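Polysaccharide deacetylase (Streptococcus pyogenes, PDB 6DQ3) removes N-acetyl groups from the cell wall linkage unit of streptococcal rhamnopolysaccharides, as a zinc-dependent enzyme of the carbohydrate esterase 4 family. Local coordinates at residues A[7-12]-A[69-74]. Residues are numbered along the deposited sequence; the frame is centred on the assembly and turned at random.
Sequences VKIPIL and KKVVWL
I11 and W73 form one of two parallel bridges between strands 8-14 and 71-77, neighbours in the sheet of the polysaccharide deacetylase fold, where helices 34-46 and 54-63 lie in the connection between them. Two hydrogen bonds define the pairing. W73 N donates to P10 O at 3.0 Å in a nearly straight bond (173° at the hydrogen). W73 O then accepts from L12 N at 2.9 Å, but this bond is bent to 136°. Both carbonyls also receive a CA-H...O contact, P10 O from V72 CA and W73 O from I11 CA, the latter at 3.3 Å. P10 has no N-H to donate; instead its ring atoms CG and CD rest against V71 O, with CG at 3.2 Å.

On one face I11 and W73 run alongside each other in the same direction. I11 CD1 reaches the indole at its edge, near the ring plane, 3.7 Å from CE3, and I11 CG2 approaches the same carbon. CG of W73 is anti to the backbone N (chi1 -173°), while NE1 bonds to T99 OG1 on the adjoining strand 98-102. P54 and V57 of helix 54-63 also touch this tryptophan.

The other face is aliphatic. L12 CD1 meets L74 CD2 at 3.7 Å, the two leucines extending in parallel, whereas L12 crosses V72 at about a right angle, CG lying 3.8 Å from V72 CG2. M228 of helix 221-228 packs on P10, L12 and V72.

Every touching residue is buried, and the hydrogen bonds across the pair are all between main-chain atoms. Two backbone bonds thus set the alignment of the strands, apolar side chains meet on both faces, and the indole's one N-H is satisfied by a threonine.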
ATOM      1  N   VAL A   7      20.263   0.329   1.601  1.00 38.35           N
ATOM      2  CA  VAL A   7      19.368  -0.818   1.503  1.00 32.66           C
ATOM      3  C   VAL A   7      18.288  -0.533   0.466  1.00 35.60           C
ATOM      4  O   VAL A   7      17.926   0.621   0.203  1.00 30.98           O
ATOM      5  CB  VAL A   7      18.735  -1.169   2.865  1.00 31.36           C
ATOM      6  CG1 VAL A   7      19.800  -1.602   3.858  1.00 39.68           C
ATOM      7  CG2 VAL A   7      17.913   0.001   3.385  1.00 33.43           C
ATOM      8  N   LYS A   8      17.757  -1.604  -0.122  1.00 32.71           N
ATOM      9  CA  LYS A   8      16.656  -1.527  -1.067  1.00 35.48           C
ATOM     10  C   LYS A   8      15.516  -2.415  -0.580  1.00 30.07           C
ATOM     11  O   LYS A   8      15.739  -3.440   0.073  1.00 31.16           O
ATOM     12  CB  LYS A   8      17.110  -1.942  -2.467  1.00 38.05           C
ATOM     13  CG  LYS A   8      18.020  -0.916  -3.142  1.00 41.41           C
ATOM     14  CD  LYS A   8      18.660  -1.487  -4.398  1.00 44.42           C
ATOM     15  CE  LYS A   8      19.530  -0.447  -5.095  1.00 51.57           C
ATOM     16  NZ  LYS A   8      20.246  -1.041  -6.254  1.00 58.21           N
ATOM     17  N   ILE A   9      14.294  -1.992  -0.878  1.00 33.66           N
ATOM     18  CA  ILE A   9      13.095  -2.686  -0.419  1.00 32.55           C
ATOM     19  C   ILE A   9      12.086  -2.731  -1.560  1.00 30.16           C
ATOM     20  O   ILE A   9      11.658  -1.672  -2.043  1.00 27.94           O
ATOM     21  CB  ILE A   9      12.484  -1.994   0.809  1.00 34.86           C
ATOM     22  CG1 ILE A   9      13.437  -2.046   2.003  1.00 35.79           C
ATOM     23  CG2 ILE A   9      11.145  -2.629   1.173  1.00 37.18           C
ATOM     24  CD1 ILE A   9      12.935  -1.283   3.217  1.00 35.21           C
ATOM     25  N   PRO A  10      11.679  -3.915  -2.022  1.00 27.98           N
ATOM     26  CA  PRO A  10      10.576  -3.979  -2.991  1.00 27.90           C
ATOM     27  C   PRO A  10       9.250  -3.667  -2.313  1.00 27.09           C
ATOM     28  O   PRO A  10       8.887  -4.284  -1.308  1.00 28.78           O
ATOM     29  CB  PRO A  10      10.627  -5.423  -3.506  1.00 28.92           C
ATOM     30  CG  PRO A  10      11.263  -6.198  -2.388  1.00 28.58           C
ATOM     31  CD  PRO A  10      12.238  -5.247  -1.715  1.00 28.48           C
ATOM     32  N   ILE A  11       8.540  -2.690  -2.858  1.00 27.10           N
ATOM     33  CA  ILE A  11       7.238  -2.274  -2.354  1.00 27.65           C
ATOM     34  C   ILE A  11       6.230  -2.622  -3.441  1.00 27.14           C
ATOM     35  O   ILE A  11       6.112  -1.908  -4.441  1.00 27.38           O
ATOM     36  CB  ILE A  11       7.195  -0.780  -2.021  1.00 33.45           C
ATOM     37  CG1 ILE A  11       8.272  -0.405  -1.001  1.00 30.20           C
ATOM     38  CG2 ILE A  11       5.815  -0.398  -1.495  1.00 30.28           C
ATOM     39  CD1 ILE A  11       8.406   1.093  -0.826  1.00 32.76           C
ATOM     40  N   LEU A  12       5.505  -3.722  -3.256  1.00 30.45           N
ATOM     41  CA  LEU A  12       4.571  -4.181  -4.269  1.00 30.55           C
ATOM     42  C   LEU A  12       3.279  -3.384  -4.190  1.00 28.91           C
ATOM     43  O   LEU A  12       2.752  -3.129  -3.103  1.00 28.29           O
ATOM     44  CB  LEU A  12       4.284  -5.672  -4.095  1.00 30.55           C
ATOM     45  CG  LEU A  12       5.513  -6.587  -4.097  1.00 33.00           C
ATOM     46  CD1 LEU A  12       5.069  -8.053  -4.072  1.00 34.08           C
ATOM     47  CD2 LEU A  12       6.422  -6.312  -5.278  1.00 32.05           C
ATOM     48  N   LYS A  69      17.267 -11.027   5.255  1.00 37.49           N
ATOM     49  CA  LYS A  69      17.922 -10.949   3.954  1.00 39.21           C
ATOM     50  C   LYS A  69      16.925 -10.576   2.863  1.00 36.82           C
ATOM     51  O   LYS A  69      17.232  -9.758   1.989  1.00 41.04           O
ATOM     52  CB  LYS A  69      18.618 -12.270   3.626  1.00 44.49           C
ATOM     53  CG  LYS A  69      19.898 -12.510   4.420  1.00 55.92           C
ATOM     54  CD  LYS A  69      20.503 -13.868   4.093  1.00 65.72           C
ATOM     55  CE  LYS A  69      21.672 -14.202   5.014  1.00 68.95           C
ATOM     56  NZ  LYS A  69      22.196 -15.575   4.758  1.00 73.45           N
ATOM     57  N   LYS A  70      15.723 -11.147   2.903  1.00 31.55           N
ATOM     58  CA  LYS A  70      14.687 -10.853   1.919  1.00 30.60           C
ATOM     59  C   LYS A  70      13.494 -10.218   2.617  1.00 31.51           C
ATOM     60  O   LYS A  70      12.929 -10.800   3.550  1.00 30.83           O
ATOM     61  CB  LYS A  70      14.275 -12.118   1.169  1.00 34.67           C
ATOM     62  CG  LYS A  70      15.465 -12.867   0.601  1.00 38.45           C
ATOM     63  CD  LYS A  70      15.041 -13.876  -0.439  1.00 46.94           C
ATOM     64  CE  LYS A  70      16.183 -14.813  -0.770  1.00 51.70           C
ATOM     65  NZ  LYS A  70      15.661 -16.145  -1.172  1.00 53.22           N
ATOM     66  N   VAL A  71      13.123  -9.017   2.173  1.00 32.38           N
ATOM     67  CA  VAL A  71      12.027  -8.267   2.767  1.00 30.40           C
ATOM     68  C   VAL A  71      11.156  -7.712   1.649  1.00 29.73           C
ATOM     69  O   VAL A  71      11.601  -7.503   0.519  1.00 28.38           O
ATOM     70  CB  VAL A  71      12.510  -7.110   3.674  1.00 30.82           C
ATOM     71  CG1 VAL A  71      13.471  -7.617   4.732  1.00 33.99           C
ATOM     72  CG2 VAL A  71      13.140  -6.006   2.833  1.00 32.29           C
ATOM     73  N   VAL A  72       9.896  -7.453   1.990  1.00 29.09           N
ATOM     74  CA  VAL A  72       8.947  -6.892   1.040  1.00 27.32           C
ATOM     75  C   VAL A  72       7.883  -6.133   1.816  1.00 24.77           C
ATOM     76  O   VAL A  72       7.513  -6.511   2.930  1.00 30.18           O
ATOM     77  CB  VAL A  72       8.310  -7.986   0.152  1.00 28.23           C
ATOM     78  CG1 VAL A  72       7.577  -9.009   1.011  1.00 28.16           C
ATOM     79  CG2 VAL A  72       7.378  -7.348  -0.860  1.00 28.43           C
ATOM     80  N   TRP A  73       7.396  -5.048   1.218  1.00 24.23           N
ATOM     81  CA  TRP A  73       6.270  -4.286   1.744  1.00 26.83           C
ATOM     82  C   TRP A  73       5.113  -4.458   0.768  1.00 24.52           C
ATOM     83  O   TRP A  73       5.149  -3.926  -0.346  1.00 25.12           O
ATOM     84  CB  TRP A  73       6.637  -2.814   1.919  1.00 29.35           C
ATOM     85  CG  TRP A  73       5.576  -2.004   2.602  1.00 26.16           C
ATOM     86  CD1 TRP A  73       4.495  -2.474   3.303  1.00 27.94           C
ATOM     87  CD2 TRP A  73       5.485  -0.577   2.636  1.00 28.18           C
ATOM     88  NE1 TRP A  73       3.749  -1.423   3.779  1.00 28.80           N
ATOM     89  CE2 TRP A  73       4.334  -0.248   3.382  1.00 23.63           C
ATOM     90  CE3 TRP A  73       6.267   0.458   2.112  1.00 25.81           C
ATOM     91  CZ2 TRP A  73       3.949   1.070   3.614  1.00 25.78           C
ATOM     92  CZ3 TRP A  73       5.881   1.762   2.346  1.00 26.79           C
ATOM     93  CH2 TRP A  73       4.735   2.056   3.089  1.00 25.16           C
ATOM     94  N   LEU A  74       4.099  -5.215   1.182  1.00 28.01           N
ATOM     95  CA  LEU A  74       2.911  -5.437   0.370  1.00 23.59           C
ATOM     96  C   LEU A  74       1.934  -4.295   0.614  1.00 23.63           C
ATOM     97  O   LEU A  74       1.477  -4.103   1.749  1.00 27.44           O
ATOM     98  CB  LEU A  74       2.246  -6.769   0.717  1.00 30.74           C
ATOM     99  CG  LEU A  74       3.057  -8.062   0.685  1.00 27.88           C
ATOM    100  CD1 LEU A  74       2.144  -9.234   1.050  1.00 26.93           C
ATOM    101  CD2 LEU A  74       3.696  -8.254  -0.663  1.00 30.73           C
TER